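Local coordinates for protein Phthiocerol/phenolphthiocerol synthesis polyketide synthase type I PpsC (PDB 5NJI) that acts as the dehydratase domain of a mycobacterial type I polyketide synthase, probably removing water from beta-hydroxyacyl intermediates during phthiocerol lipid synthesis, at residues A[96-101]-A[265-270]; A[123-128]-A[142-147]; A[295-300]-A[308-313]; A[76-81]-A[91-96]. The protein carries 1 engineered substitution. All coordinates share one frame; numbering follows the deposited sequence. Where two conformers were deposited one is given.

Interaction 1: residues A[96-101]-A[265-270]; sequences SELDLR and VRFAGV. With 8Z2 (~{S}-[2-[3-[[(2~{R})-4-[[[(2~{R},3~{S},4~{R},5~{R})-5-(6-aminopurin-9-yl)-4-oxidanyl-3-phosphonooxy-oxolan-2-yl]methoxy-oxidanyl-phosphoryl]oxy-oxidanyl-phosphoryl]oxy-3,3-dimethyl-2-oxidanyl-butanoyl]amino]propanoylamino]ethyl] (~{E})-dodec-2-enethioate), chain B.
Leu98 and Phe267 set the backbone register as an antiparallel hydrogen-bonded pair: Leu98 N donates to Phe267 O at 2.8 Å, and Phe267 N returns a bond to Leu98 O at 2.9 Å. One bond follows at each end, Leu100 N to Val265 O (2.8 Å) and Gly269 N to Ser96 O (3.1 Å). In these two outer bonds the donor stands well above the carbonyl plane. Irregularities accompany both ends, for Val265 and Arg266 share Glu314 as partner in a classic beta bulge, and Gly269 and Val270 form a G1 bulge opposite Ile95.

Charge pairing occupies one face. The extended side chain of Arg266 runs alongside Asp99, whose OD1 lies 3.3 Å from Arg266 NE at the guanidinium edge, the two planes 32° apart. Glu97 instead crosses the arginine with planes 56° apart; Glu97 OE2 is 3.3 Å from Arg266 NH2 in a salt bridge and accepts only a weak bond from NE.

The strands belong to different halves of the double hotdog fold known from polyketide synthase dehydratases, and this pairing is where the halves join.

Apolar packing takes the other face. Leu100 CD1 meets Phe267 CE2 obliquely at 3.8 Å, while Leu98 CD2, in one of its two conformers, approaches the edge of the same ring. Helix 226-234 also touches the phenylalanine.

Ligand contacts gather at the Leu100 end. Leu100 O accepts a hydrogen bond from NP2 of the acyl-CoA pantetheine arm (3.0 Å), and Val265 CG1 touches its gem-dimethyl group.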
# COMPACT_ATOMS: atom_id res chain seq x y z
N SER A 96 4.35 10.05 -6.92
CA SER A 96 3.72 11.36 -6.83
C SER A 96 2.22 11.24 -6.61
O SER A 96 1.65 11.95 -5.78
CB SER A 96 4.00 12.18 -8.10
OG SER A 96 5.38 12.33 -8.30
N GLU A 97 1.58 10.34 -7.36
CA GLU A 97 0.14 10.17 -7.30
C GLU A 97 -0.18 8.75 -7.74
O GLU A 97 0.39 8.23 -8.69
CB GLU A 97 -0.57 11.17 -8.23
CG GLU A 97 -2.08 11.11 -8.27
CD GLU A 97 -2.65 12.00 -9.36
OE1 GLU A 97 -1.87 12.75 -9.99
OE2 GLU A 97 -3.88 11.94 -9.60
N LEU A 98 -1.08 8.11 -7.00
CA LEU A 98 -1.58 6.81 -7.42
C LEU A 98 -3.09 6.82 -7.24
O LEU A 98 -3.59 7.09 -6.15
CB LEU A 98 -0.94 5.68 -6.62
CG LEU A 98 -1.27 4.29 -7.18
CD1 LEU A 98 -0.16 3.33 -6.84
CD2 LEU A 98 -2.59 3.77 -6.67
N ASP A 99 -3.78 6.54 -8.31
CA ASP A 99 -5.19 6.53 -8.29
C ASP A 99 -5.72 5.06 -8.31
O ASP A 99 -5.42 4.41 -9.24
CB ASP A 99 -5.79 7.28 -9.50
CG ASP A 99 -5.43 8.81 -9.49
OD1 ASP A 99 -5.63 9.44 -8.49
OD2 ASP A 99 -5.05 9.41 -10.47
N LEU A 100 -6.57 4.66 -7.36
CA LEU A 100 -7.13 3.30 -7.28
C LEU A 100 -8.55 3.44 -7.88
O LEU A 100 -9.43 3.91 -7.23
CB LEU A 100 -7.18 2.78 -5.83
CG LEU A 100 -5.78 2.76 -5.19
CD1 LEU A 100 -5.80 2.39 -3.73
CD2 LEU A 100 -4.89 1.79 -5.99
N ARG A 101 -8.68 3.16 -9.16
CA ARG A 101 -9.95 3.34 -9.85
C ARG A 101 -11.10 2.17 -9.72
O ARG A 101 -12.20 2.48 -9.85
CB ARG A 101 -9.56 3.60 -11.32
CG ARG A 101 -8.24 4.42 -11.47
CD ARG A 101 -8.18 5.52 -12.53
NE ARG A 101 -9.17 5.27 -13.57
CZ ARG A 101 -8.95 5.50 -14.89
NH1 ARG A 101 -7.73 6.05 -15.25
NH2 ARG A 101 -9.95 5.18 -15.84
N VAL A 265 -8.63 5.34 -2.12
CA VAL A 265 -8.85 5.60 -3.54
C VAL A 265 -7.72 6.40 -4.17
O VAL A 265 -7.62 6.43 -5.40
CB VAL A 265 -10.19 6.31 -3.79
CG1 VAL A 265 -11.35 5.40 -3.42
CG2 VAL A 265 -10.27 7.62 -3.01
N ARG A 266 -6.86 7.03 -3.38
CA ARG A 266 -5.75 7.79 -3.91
C ARG A 266 -4.64 7.88 -2.87
O ARG A 266 -4.91 8.05 -1.68
CB ARG A 266 -6.22 9.19 -4.31
CG ARG A 266 -5.24 10.05 -5.05
CD ARG A 266 -6.00 11.24 -5.70
NE ARG A 266 -5.14 12.07 -6.54
CZ ARG A 266 -4.33 13.01 -6.06
NH1 ARG A 266 -4.27 13.22 -4.76
NH2 ARG A 266 -3.58 13.74 -6.88
N PHE A 267 -3.41 7.76 -3.34
CA PHE A 267 -2.24 8.07 -2.55
C PHE A 267 -1.52 9.22 -3.22
O PHE A 267 -1.52 9.31 -4.46
CB PHE A 267 -1.26 6.89 -2.42
CG PHE A 267 -1.83 5.65 -1.79
CD1 PHE A 267 -2.00 5.55 -0.42
CD2 PHE A 267 -2.12 4.55 -2.56
CE1 PHE A 267 -2.51 4.39 0.14
CE2 PHE A 267 -2.61 3.38 -1.99
CZ PHE A 267 -2.81 3.31 -0.64
N ALA A 268 -0.95 10.12 -2.44
CA ALA A 268 -0.08 11.13 -3.00
C ALA A 268 1.16 11.24 -2.14
O ALA A 268 1.08 11.22 -0.91
CB ALA A 268 -0.77 12.48 -3.10
N GLY A 269 2.32 11.33 -2.79
CA GLY A 269 3.56 11.51 -2.06
C GLY A 269 3.91 10.29 -1.23
O GLY A 269 3.96 10.36 0.00
N VAL A 270 4.10 9.16 -1.89
CA VAL A 270 4.58 7.95 -1.22
C VAL A 270 6.10 7.96 -1.32
O VAL A 270 6.66 7.83 -2.41
CB VAL A 270 3.98 6.67 -1.82
CG1 VAL A 270 4.52 5.47 -1.07
CG2 VAL A 270 2.48 6.71 -1.74
C2 8Z2 B . -9.19 9.32 -13.96
C4 8Z2 B . -11.32 8.57 -13.34
C5 8Z2 B . -11.60 8.32 -14.60
C6 8Z2 B . -10.72 8.58 -15.54
C8 8Z2 B . -13.32 7.79 -13.50
C10 8Z2 B . -10.08 3.06 8.31
C11 8Z2 B . -10.46 4.40 8.81
C12 8Z2 B . -11.93 4.49 8.97
N9 8Z2 B . -12.38 8.18 -12.65
N7 8Z2 B . -12.80 7.83 -14.68
N3 8Z2 B . -10.13 9.07 -12.99
N1 8Z2 B . -9.52 9.08 -15.26
N6 8Z2 B . -11.14 8.28 -16.75
C1' 8Z2 B . -11.96 8.53 -11.14
C2' 8Z2 B . -12.29 9.97 -11.13
O2' 8Z2 B . -11.09 10.43 -10.52
C3' 8Z2 B . -13.67 10.00 -10.29
O3' 8Z2 B . -14.37 11.24 -10.61
C4' 8Z2 B . -12.96 9.39 -8.92
O4' 8Z2 B . -12.29 8.22 -9.59
C5' 8Z2 B . -13.65 8.83 -7.69
O5' 8Z2 B . -14.45 7.73 -7.89
P1 8Z2 B . -15.60 7.62 -8.81
O11 8Z2 B . -14.87 7.16 -9.99
O12 8Z2 B . -16.25 8.87 -9.27
O6 8Z2 B . -16.78 6.49 -8.31
P2 8Z2 B . -16.90 5.06 -9.04
O21 8Z2 B . -16.14 5.00 -10.43
O22 8Z2 B . -18.08 4.34 -9.33
O7 8Z2 B . -16.11 4.28 -7.84
CPA 8Z2 B . -15.77 4.75 -6.53
CPB 8Z2 B . -15.02 3.55 -5.89
CP8 8Z2 B . -13.85 3.20 -6.83
CP7 8Z2 B . -14.51 3.86 -4.52
CP9 8Z2 B . -15.99 2.37 -5.81
OP3 8Z2 B . -13.07 4.33 -6.88
CP6 8Z2 B . -13.00 1.99 -6.38
OP2 8Z2 B . -13.52 0.93 -6.29
NP2 8Z2 B . -11.68 2.15 -6.30
CP5 8Z2 B . -10.71 1.13 -5.97
CP4 8Z2 B . -10.44 1.15 -4.48
CP3 8Z2 B . -9.41 0.04 -4.17
OP1 8Z2 B . -9.30 -0.89 -4.89
NP1 8Z2 B . -8.69 0.16 -3.08
CP2 8Z2 B . -7.68 -0.79 -2.72
CP1 8Z2 B . -8.26 -2.03 -2.15
S 8Z2 B . -9.05 -1.72 -0.54
P3 8Z2 B . -14.81 11.41 -12.31
O31 8Z2 B . -15.37 9.85 -12.66
O32 8Z2 B . -13.78 11.53 -13.25
O33 8Z2 B . -15.87 12.35 -12.71
CA1 8Z2 B . -7.84 -1.53 0.38
CA2 8Z2 B . -8.16 -1.30 1.81
OA1 8Z2 B . -6.68 -1.55 0.10
CA3 8Z2 B . -7.03 -1.06 2.73
CA4 8Z2 B . -7.35 -0.79 4.14
CA5 8Z2 B . -6.17 -0.31 4.94
CA6 8Z2 B . -6.60 0.01 6.37
CA7 8Z2 B . -7.34 1.37 6.44
CA8 8Z2 B . -8.17 1.51 7.70
CA9 8Z2 B . -8.63 2.97 8.00

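Interaction 2: residues A[123-128]-A[142-147]; sequences CQVEIR and ATVARA
The end of the beta hairpin of strands 122-130 and 136-146 remote from its turn pairs Cys123, Gln124 and Val125 with Val144, Thr143 and Ala142. The short strand axes run at 146° to each other, antiparallel with a marked twist.

Two hydrogen-bonded pairs supply the backbone grip. Cys123 N donates to Val144 O at 2.8 Å, and Val144 N bonds back to Cys123 O at 2.9 Å. Val125 N reaches Ala142 O at 2.8 Å; the return bond from Ala142 N to Val125 O is also 2.8 Å.

Between them sits the non-hydrogen-bonded pair Gln124 and Thr143, which is tied through side chains instead. They lie side by side and point the same way, and Thr143 OG1 donates to Gln124 OE1 at 2.8 Å, the hydroxyl tilted 26° from the plane of the amide carbonyl. A bend at the second torsion (chi2 -77°) brings the glutamine amide alongside the threonine hydroxyl.

The opposite face is apolar. Cys123 SG rests against Val144 CB at 3.8 Å, and Val125 CG2 reaches diagonally to Val144 CG2 at 4.3 Å. Val125 also packs against the methyl group of Ala142.

This apolar face turns toward helix 70-84: Ala142 touches Ala77 and Val144 touches Ala81. At the flanks, strand 110-118 bonds to the backbone of Gln124, and strand 93-100 lies beyond 142-146, with Leu98 against Ala142 and Trp93 against Val144.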
# COMPACT_ATOMS: atom_id res chain seq x y z
N CYS A 123 7.58 8.99 -14.95
CA CYS A 123 6.96 7.98 -15.80
C CYS A 123 5.55 7.69 -15.30
O CYS A 123 5.19 8.02 -14.16
CB CYS A 123 7.81 6.70 -15.85
SG CYS A 123 8.05 5.89 -14.27
N GLN A 124 4.73 7.14 -16.18
CA GLN A 124 3.31 6.91 -15.94
C GLN A 124 3.07 5.41 -16.02
O GLN A 124 3.47 4.77 -17.00
CB GLN A 124 2.41 7.64 -16.96
CG GLN A 124 2.69 9.13 -17.09
CD GLN A 124 2.11 9.93 -15.94
OE1 GLN A 124 1.33 9.42 -15.14
NE2 GLN A 124 2.49 11.20 -15.87
N VAL A 125 2.42 4.87 -15.01
CA VAL A 125 2.16 3.44 -14.92
C VAL A 125 0.65 3.24 -14.93
O VAL A 125 -0.09 4.00 -14.30
CB VAL A 125 2.79 2.85 -13.64
CG1 VAL A 125 2.41 1.39 -13.45
CG2 VAL A 125 4.30 2.99 -13.67
N GLU A 126 0.19 2.22 -15.65
CA GLU A 126 -1.22 1.86 -15.66
C GLU A 126 -1.32 0.37 -15.42
O GLU A 126 -0.52 -0.41 -15.96
CB GLU A 126 -1.91 2.28 -16.98
CG GLU A 126 -3.43 2.14 -16.98
CD GLU A 126 -4.10 3.07 -17.97
OE1 GLU A 126 -3.42 3.97 -18.52
OE2 GLU A 126 -5.32 2.90 -18.20
N ILE A 127 -2.27 -0.03 -14.57
CA ILE A 127 -2.41 -1.42 -14.15
C ILE A 127 -3.81 -1.88 -14.50
O ILE A 127 -4.80 -1.29 -14.04
CB ILE A 127 -2.14 -1.58 -12.64
CG1 ILE A 127 -0.70 -1.19 -12.36
CG2 ILE A 127 -2.43 -3.01 -12.18
CD1 ILE A 127 -0.41 -1.01 -10.89
N ARG A 128 -3.88 -2.87 -15.33
CA ARG A 128 -5.11 -3.40 -15.85
C ARG A 128 -5.25 -4.94 -15.61
O ARG A 128 -4.29 -5.51 -15.30
CB ARG A 128 -5.14 -3.22 -17.40
CG ARG A 128 -4.99 -1.80 -17.91
CD ARG A 128 -4.74 -1.71 -19.44
NE ARG A 128 -4.84 -0.41 -20.00
CZ ARG A 128 -3.80 0.47 -20.19
NH1 ARG A 128 -2.52 0.09 -19.83
NH2 ARG A 128 -4.05 1.75 -20.74
N ALA A 142 -0.59 5.41 -11.90
CA ALA A 142 0.35 6.04 -10.99
C ALA A 142 1.33 6.91 -11.77
O ALA A 142 1.72 6.60 -12.89
CB ALA A 142 1.15 5.03 -10.17
N THR A 143 1.71 8.02 -11.15
CA THR A 143 2.83 8.82 -11.62
C THR A 143 4.00 8.57 -10.69
O THR A 143 3.90 8.80 -9.48
CB THR A 143 2.47 10.30 -11.68
OG1 THR A 143 1.39 10.49 -12.59
CG2 THR A 143 3.66 11.10 -12.16
N VAL A 144 5.11 8.11 -11.25
CA VAL A 144 6.33 7.80 -10.51
C VAL A 144 7.41 8.79 -10.92
O VAL A 144 7.56 9.11 -12.11
CB VAL A 144 6.78 6.35 -10.77
CG1 VAL A 144 8.07 6.03 -10.04
CG2 VAL A 144 5.68 5.37 -10.37
N ALA A 145 8.18 9.26 -9.94
CA ALA A 145 9.19 10.27 -10.20
C ALA A 145 10.43 9.94 -9.38
O ALA A 145 10.40 9.14 -8.45
CB ALA A 145 8.67 11.68 -9.88
N ARG A 146 11.55 10.56 -9.75
CA ARG A 146 12.75 10.40 -8.95
C ARG A 146 12.51 10.85 -7.51
O ARG A 146 11.83 11.85 -7.26
CB ARG A 146 13.91 11.19 -9.57
CG ARG A 146 14.48 10.57 -10.84
CD ARG A 146 15.17 9.23 -10.59
NE ARG A 146 16.61 9.35 -10.41
CZ ARG A 146 17.52 9.17 -11.36
NH1 ARG A 146 17.15 8.84 -12.60
NH2 ARG A 146 18.81 9.31 -11.09
N ALA A 147 13.07 10.09 -6.57
CA ALA A 147 12.84 10.31 -5.15
C ALA A 147 13.37 11.66 -4.70
O ALA A 147 14.46 12.08 -5.10
CB ALA A 147 13.52 9.22 -4.35

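Interaction 3: residues A[295-300]-A[308-313]; sequences GEVVLT and LVVDEV
Leu308, Val297 and Gly295 lose the most surface where this beta hairpin of the second hotdog half pairs its strands, 292-300 and 306-317. Leu308 packs beside Leu299, CB to CB at 4.0 Å, and its carbonyl oxygen receives Leu299 N at 2.9 Å. Met229 of helix 226-234 also touches Leu308, placing this face toward the helix.

Val297 lies alongside Val310, pointing the same way. Val297 CG1 is beside the backbone N (chi1 -53°), which leaves CG2 between that N and the carbonyl carbon, where it meets Val310 CG2 at 3.6 Å. In the backbone, Val310 N bonds to Val297 O at 2.9 Å.

Gly295 lies past a beta bulge: the register slips by one residue, and Gly295 N donates to Val313 O at 2.8 Å. Val313 CG1 leans onto the glycine, 3.4 Å from Gly295 O. The slip accompanies the corner turned at Asp311.

Glu296 lays its CG over the carbonyl oxygens of Val310 and Asp311, and the bend at chi2 (-85°) sends its carboxylate toward Val309. Asp311 OD2 bonds to His271. One water joins the two acids, donating to Glu296 OE2 at 3.2 Å and to Asp311 OD1 at 2.6 Å.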
# COMPACT_ATOMS: atom_id res chain seq x y z
N GLY A 295 -5.61 10.90 5.20
CA GLY A 295 -4.68 10.51 6.23
C GLY A 295 -3.24 10.72 5.81
O GLY A 295 -2.92 11.01 4.65
N GLU A 296 -2.36 10.54 6.79
CA GLU A 296 -0.92 10.66 6.63
C GLU A 296 -0.33 9.61 7.55
O GLU A 296 -0.80 9.46 8.68
CB GLU A 296 -0.42 12.07 6.99
CG GLU A 296 0.99 12.40 6.55
CD GLU A 296 2.04 11.92 7.54
OE1 GLU A 296 1.70 11.76 8.74
OE2 GLU A 296 3.20 11.72 7.12
N VAL A 297 0.67 8.85 7.08
CA VAL A 297 1.31 7.83 7.91
C VAL A 297 2.83 7.89 7.75
O VAL A 297 3.35 8.13 6.66
CB VAL A 297 0.81 6.40 7.60
CG1 VAL A 297 -0.72 6.32 7.67
CG2 VAL A 297 1.28 5.92 6.27
N VAL A 298 3.54 7.64 8.86
CA VAL A 298 4.99 7.52 8.87
C VAL A 298 5.36 6.23 9.57
O VAL A 298 4.89 5.96 10.68
CB VAL A 298 5.66 8.71 9.58
CG1 VAL A 298 7.18 8.55 9.63
CG2 VAL A 298 5.26 10.01 8.90
N LEU A 299 6.22 5.43 8.92
CA LEU A 299 6.76 4.20 9.47
C LEU A 299 8.24 4.38 9.72
O LEU A 299 8.97 4.79 8.81
CB LEU A 299 6.54 3.04 8.50
CG LEU A 299 7.06 1.66 8.89
CD1 LEU A 299 6.18 1.04 9.95
CD2 LEU A 299 7.11 0.78 7.64
N THR A 300 8.68 4.08 10.95
CA THR A 300 10.08 4.23 11.35
C THR A 300 10.68 2.91 11.82
O THR A 300 9.97 2.02 12.29
CB THR A 300 10.18 5.24 12.50
OG1 THR A 300 9.19 4.93 13.48
CG2 THR A 300 9.97 6.64 12.00
N LEU A 308 9.08 4.80 5.49
CA LEU A 308 7.95 5.03 4.60
C LEU A 308 7.23 6.27 5.08
O LEU A 308 6.88 6.37 6.27
CB LEU A 308 6.98 3.84 4.60
CG LEU A 308 5.71 4.02 3.78
CD1 LEU A 308 6.03 3.99 2.32
CD2 LEU A 308 4.71 2.94 4.13
N VAL A 309 7.00 7.23 4.20
CA VAL A 309 6.16 8.38 4.52
C VAL A 309 5.10 8.46 3.43
O VAL A 309 5.45 8.58 2.25
CB VAL A 309 6.96 9.69 4.58
CG1 VAL A 309 6.03 10.89 4.78
CG2 VAL A 309 7.99 9.62 5.69
N VAL A 310 3.83 8.39 3.81
CA VAL A 310 2.72 8.63 2.89
C VAL A 310 2.12 9.99 3.21
O VAL A 310 1.49 10.16 4.27
CB VAL A 310 1.66 7.53 2.98
CG1 VAL A 310 0.56 7.78 1.96
CG2 VAL A 310 2.28 6.19 2.78
N ASP A 311 2.29 10.96 2.30
CA ASP A 311 1.84 12.33 2.56
C ASP A 311 0.31 12.42 2.59
O ASP A 311 -0.25 13.14 3.43
CB ASP A 311 2.38 13.29 1.49
CG ASP A 311 3.90 13.48 1.52
OD1 ASP A 311 4.57 13.21 2.54
OD2 ASP A 311 4.42 13.97 0.50
N GLU A 312 -0.37 11.77 1.65
CA GLU A 312 -1.82 11.75 1.62
C GLU A 312 -2.33 10.37 1.26
O GLU A 312 -1.92 9.80 0.23
CB GLU A 312 -2.40 12.73 0.59
CG GLU A 312 -2.08 14.18 0.87
CD GLU A 312 -2.61 15.12 -0.21
OE1 GLU A 312 -3.22 14.62 -1.18
OE2 GLU A 312 -2.41 16.34 -0.09
N VAL A 313 -3.24 9.86 2.06
CA VAL A 313 -4.04 8.70 1.67
C VAL A 313 -5.49 9.15 1.73
O VAL A 313 -6.00 9.49 2.81
CB VAL A 313 -3.77 7.47 2.54
CG1 VAL A 313 -3.85 7.79 3.99
CG2 VAL A 313 -4.73 6.31 2.17
O HOH W 1 4.33 13.86 5.01

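Interaction 4: residues A[76-81]-A[91-96]; sequences IALAAA and QPWMIS
Leu78 is the bump and the space between Trp93 and Ile95 is the hollow: its CD2 methyl enters between the two side chains, 3.6 Å from Trp93 CB and 3.8 Å from Ile95 CG1. With CG beside the backbone N (chi1 -66°), the branch reaches the strand although the first bond of the side chain does not aim directly at it. Ile95 crosses the leucine obliquely and brings its CD1 to 4.0 Å from Leu78 CG, which closes the recess on the isoleucine side. Trp93 and Leu78, by contrast, slide past each other in opposite directions.

Trp93 and Ile95 both point toward the helix because they are two residues apart in a strand, while Met94 between them points away. This is the hotdog arrangement, with helix 70-84 as the sausage and strand 93-100 as part of the curved sheet wrapping it; the short axes pass 9.1 Å apart at 147°.

One helical turn after Leu78, Ala81 presents a second and smaller bump. Its CB sits 3.7 Å from the centroid of the Trp93 five-membered ring and only 17° off the ring normal, a CH-pi contact squarely over the face. The nearest ring atom to Ala81 CB is Trp93 CE2, at 3.6 Å. Across the indole, Pro92 CB lies over the opposite face, offset toward the rim, so the indole is sandwiched between Ala81 and its own neighbour Pro92. At the edge, Trp93 NE1 is hydrogen-bonded to Thr82 OG1, the next residue of the same helix.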
# COMPACT_ATOMS: atom_id res chain seq x y z
N ILE A 76 3.76 -2.43 -7.39
CA ILE A 76 3.86 -2.72 -8.81
C ILE A 76 4.39 -1.52 -9.58
O ILE A 76 5.23 -1.67 -10.47
CB ILE A 76 2.49 -3.18 -9.35
CG1 ILE A 76 2.16 -4.56 -8.77
CG2 ILE A 76 2.48 -3.22 -10.85
CD1 ILE A 76 0.68 -4.91 -8.84
N ALA A 77 3.91 -0.33 -9.26
CA ALA A 77 4.40 0.86 -9.96
C ALA A 77 5.89 1.08 -9.71
O ALA A 77 6.65 1.38 -10.65
CB ALA A 77 3.59 2.08 -9.53
N LEU A 78 6.34 0.97 -8.45
CA LEU A 78 7.76 1.14 -8.16
C LEU A 78 8.61 0.07 -8.81
O LEU A 78 9.69 0.36 -9.33
CB LEU A 78 7.99 1.15 -6.64
CG LEU A 78 7.36 2.35 -5.96
CD1 LEU A 78 7.44 2.10 -4.48
CD2 LEU A 78 8.08 3.65 -6.30
N ALA A 79 8.14 -1.18 -8.80
CA ALA A 79 8.88 -2.25 -9.43
C ALA A 79 8.95 -2.07 -10.94
O ALA A 79 9.95 -2.43 -11.56
CB ALA A 79 8.25 -3.60 -9.11
N ALA A 80 7.90 -1.51 -11.55
CA ALA A 80 7.91 -1.26 -12.98
C ALA A 80 8.99 -0.25 -13.35
O ALA A 80 9.78 -0.49 -14.27
CB ALA A 80 6.54 -0.78 -13.46
N ALA A 81 9.05 0.87 -12.63
CA ALA A 81 10.10 1.85 -12.89
C ALA A 81 11.48 1.24 -12.70
O ALA A 81 12.39 1.47 -13.51
CB ALA A 81 9.93 3.07 -11.97
N GLN A 91 16.47 3.03 -3.31
CA GLN A 91 15.10 3.52 -3.41
C GLN A 91 15.13 4.75 -4.31
O GLN A 91 15.07 5.90 -3.85
CB GLN A 91 14.52 3.82 -2.03
CG GLN A 91 14.32 2.58 -1.16
CD GLN A 91 13.29 1.60 -1.75
OE1 GLN A 91 12.47 1.98 -2.60
NE2 GLN A 91 13.32 0.36 -1.29
N PRO A 92 15.20 4.54 -5.63
CA PRO A 92 15.35 5.67 -6.57
C PRO A 92 14.10 6.50 -6.77
O PRO A 92 14.22 7.59 -7.35
CB PRO A 92 15.72 4.98 -7.89
CG PRO A 92 16.03 3.59 -7.57
CD PRO A 92 15.32 3.24 -6.31
N TRP A 93 12.93 6.02 -6.33
CA TRP A 93 11.65 6.54 -6.80
C TRP A 93 10.78 6.97 -5.64
O TRP A 93 10.90 6.48 -4.52
CB TRP A 93 10.85 5.49 -7.59
CG TRP A 93 11.67 4.72 -8.55
CD1 TRP A 93 12.07 3.43 -8.44
CD2 TRP A 93 12.21 5.21 -9.77
NE1 TRP A 93 12.83 3.08 -9.52
CE2 TRP A 93 12.93 4.16 -10.36
CE3 TRP A 93 12.15 6.44 -10.43
CZ2 TRP A 93 13.60 4.30 -11.56
CZ3 TRP A 93 12.81 6.58 -11.63
CH2 TRP A 93 13.53 5.52 -12.18
N MET A 94 9.85 7.87 -5.95
CA MET A 94 8.70 8.16 -5.12
C MET A 94 7.45 8.02 -5.99
O MET A 94 7.53 8.04 -7.22
CB MET A 94 8.78 9.57 -4.52
CG MET A 94 8.58 10.70 -5.55
SD MET A 94 8.77 12.31 -4.74
CE MET A 94 7.08 12.61 -4.23
N ILE A 95 6.30 7.85 -5.36
CA ILE A 95 5.04 7.89 -6.06
C ILE A 95 4.43 9.27 -5.85
O ILE A 95 4.00 9.60 -4.74
CB ILE A 95 4.08 6.79 -5.61
CG1 ILE A 95 4.75 5.43 -5.80
CG2 ILE A 95 2.79 6.88 -6.42
CD1 ILE A 95 3.97 4.26 -5.22
N SER A 96 4.35 10.05 -6.92
CA SER A 96 3.72 11.36 -6.83
C SER A 96 2.22 11.24 -6.61
O SER A 96 1.65 11.95 -5.78
CB SER A 96 4.00 12.18 -8.10
OG SER A 96 5.38 12.33 -8.30

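Strand 93-100 ties three of the contacts together. Interactions 1 and 4 share Ser96, where the strand turns a corner, and Val270 N is 2.9 Å from Ile95 O, a probable hydrogen bond. Interaction 2 lies alongside on strand 136-146, joined by probable hydrogen bonds from Thr143 N to Glu97 O at 2.8 Å and from Met94 N to Ala145 O at 2.9 Å. On the other flank, a probable hydrogen bond from Ala268 N to Glu312 O, 2.9 Å, links interaction 1 to interaction 3. Interactions 2 and 3 do not touch; their centres are about 18 Å apart. Interaction 1 contacts the acyl-CoA directly, whereas the side chains of Val313 and Ile95 lie about 7 Å and 13 Å from it.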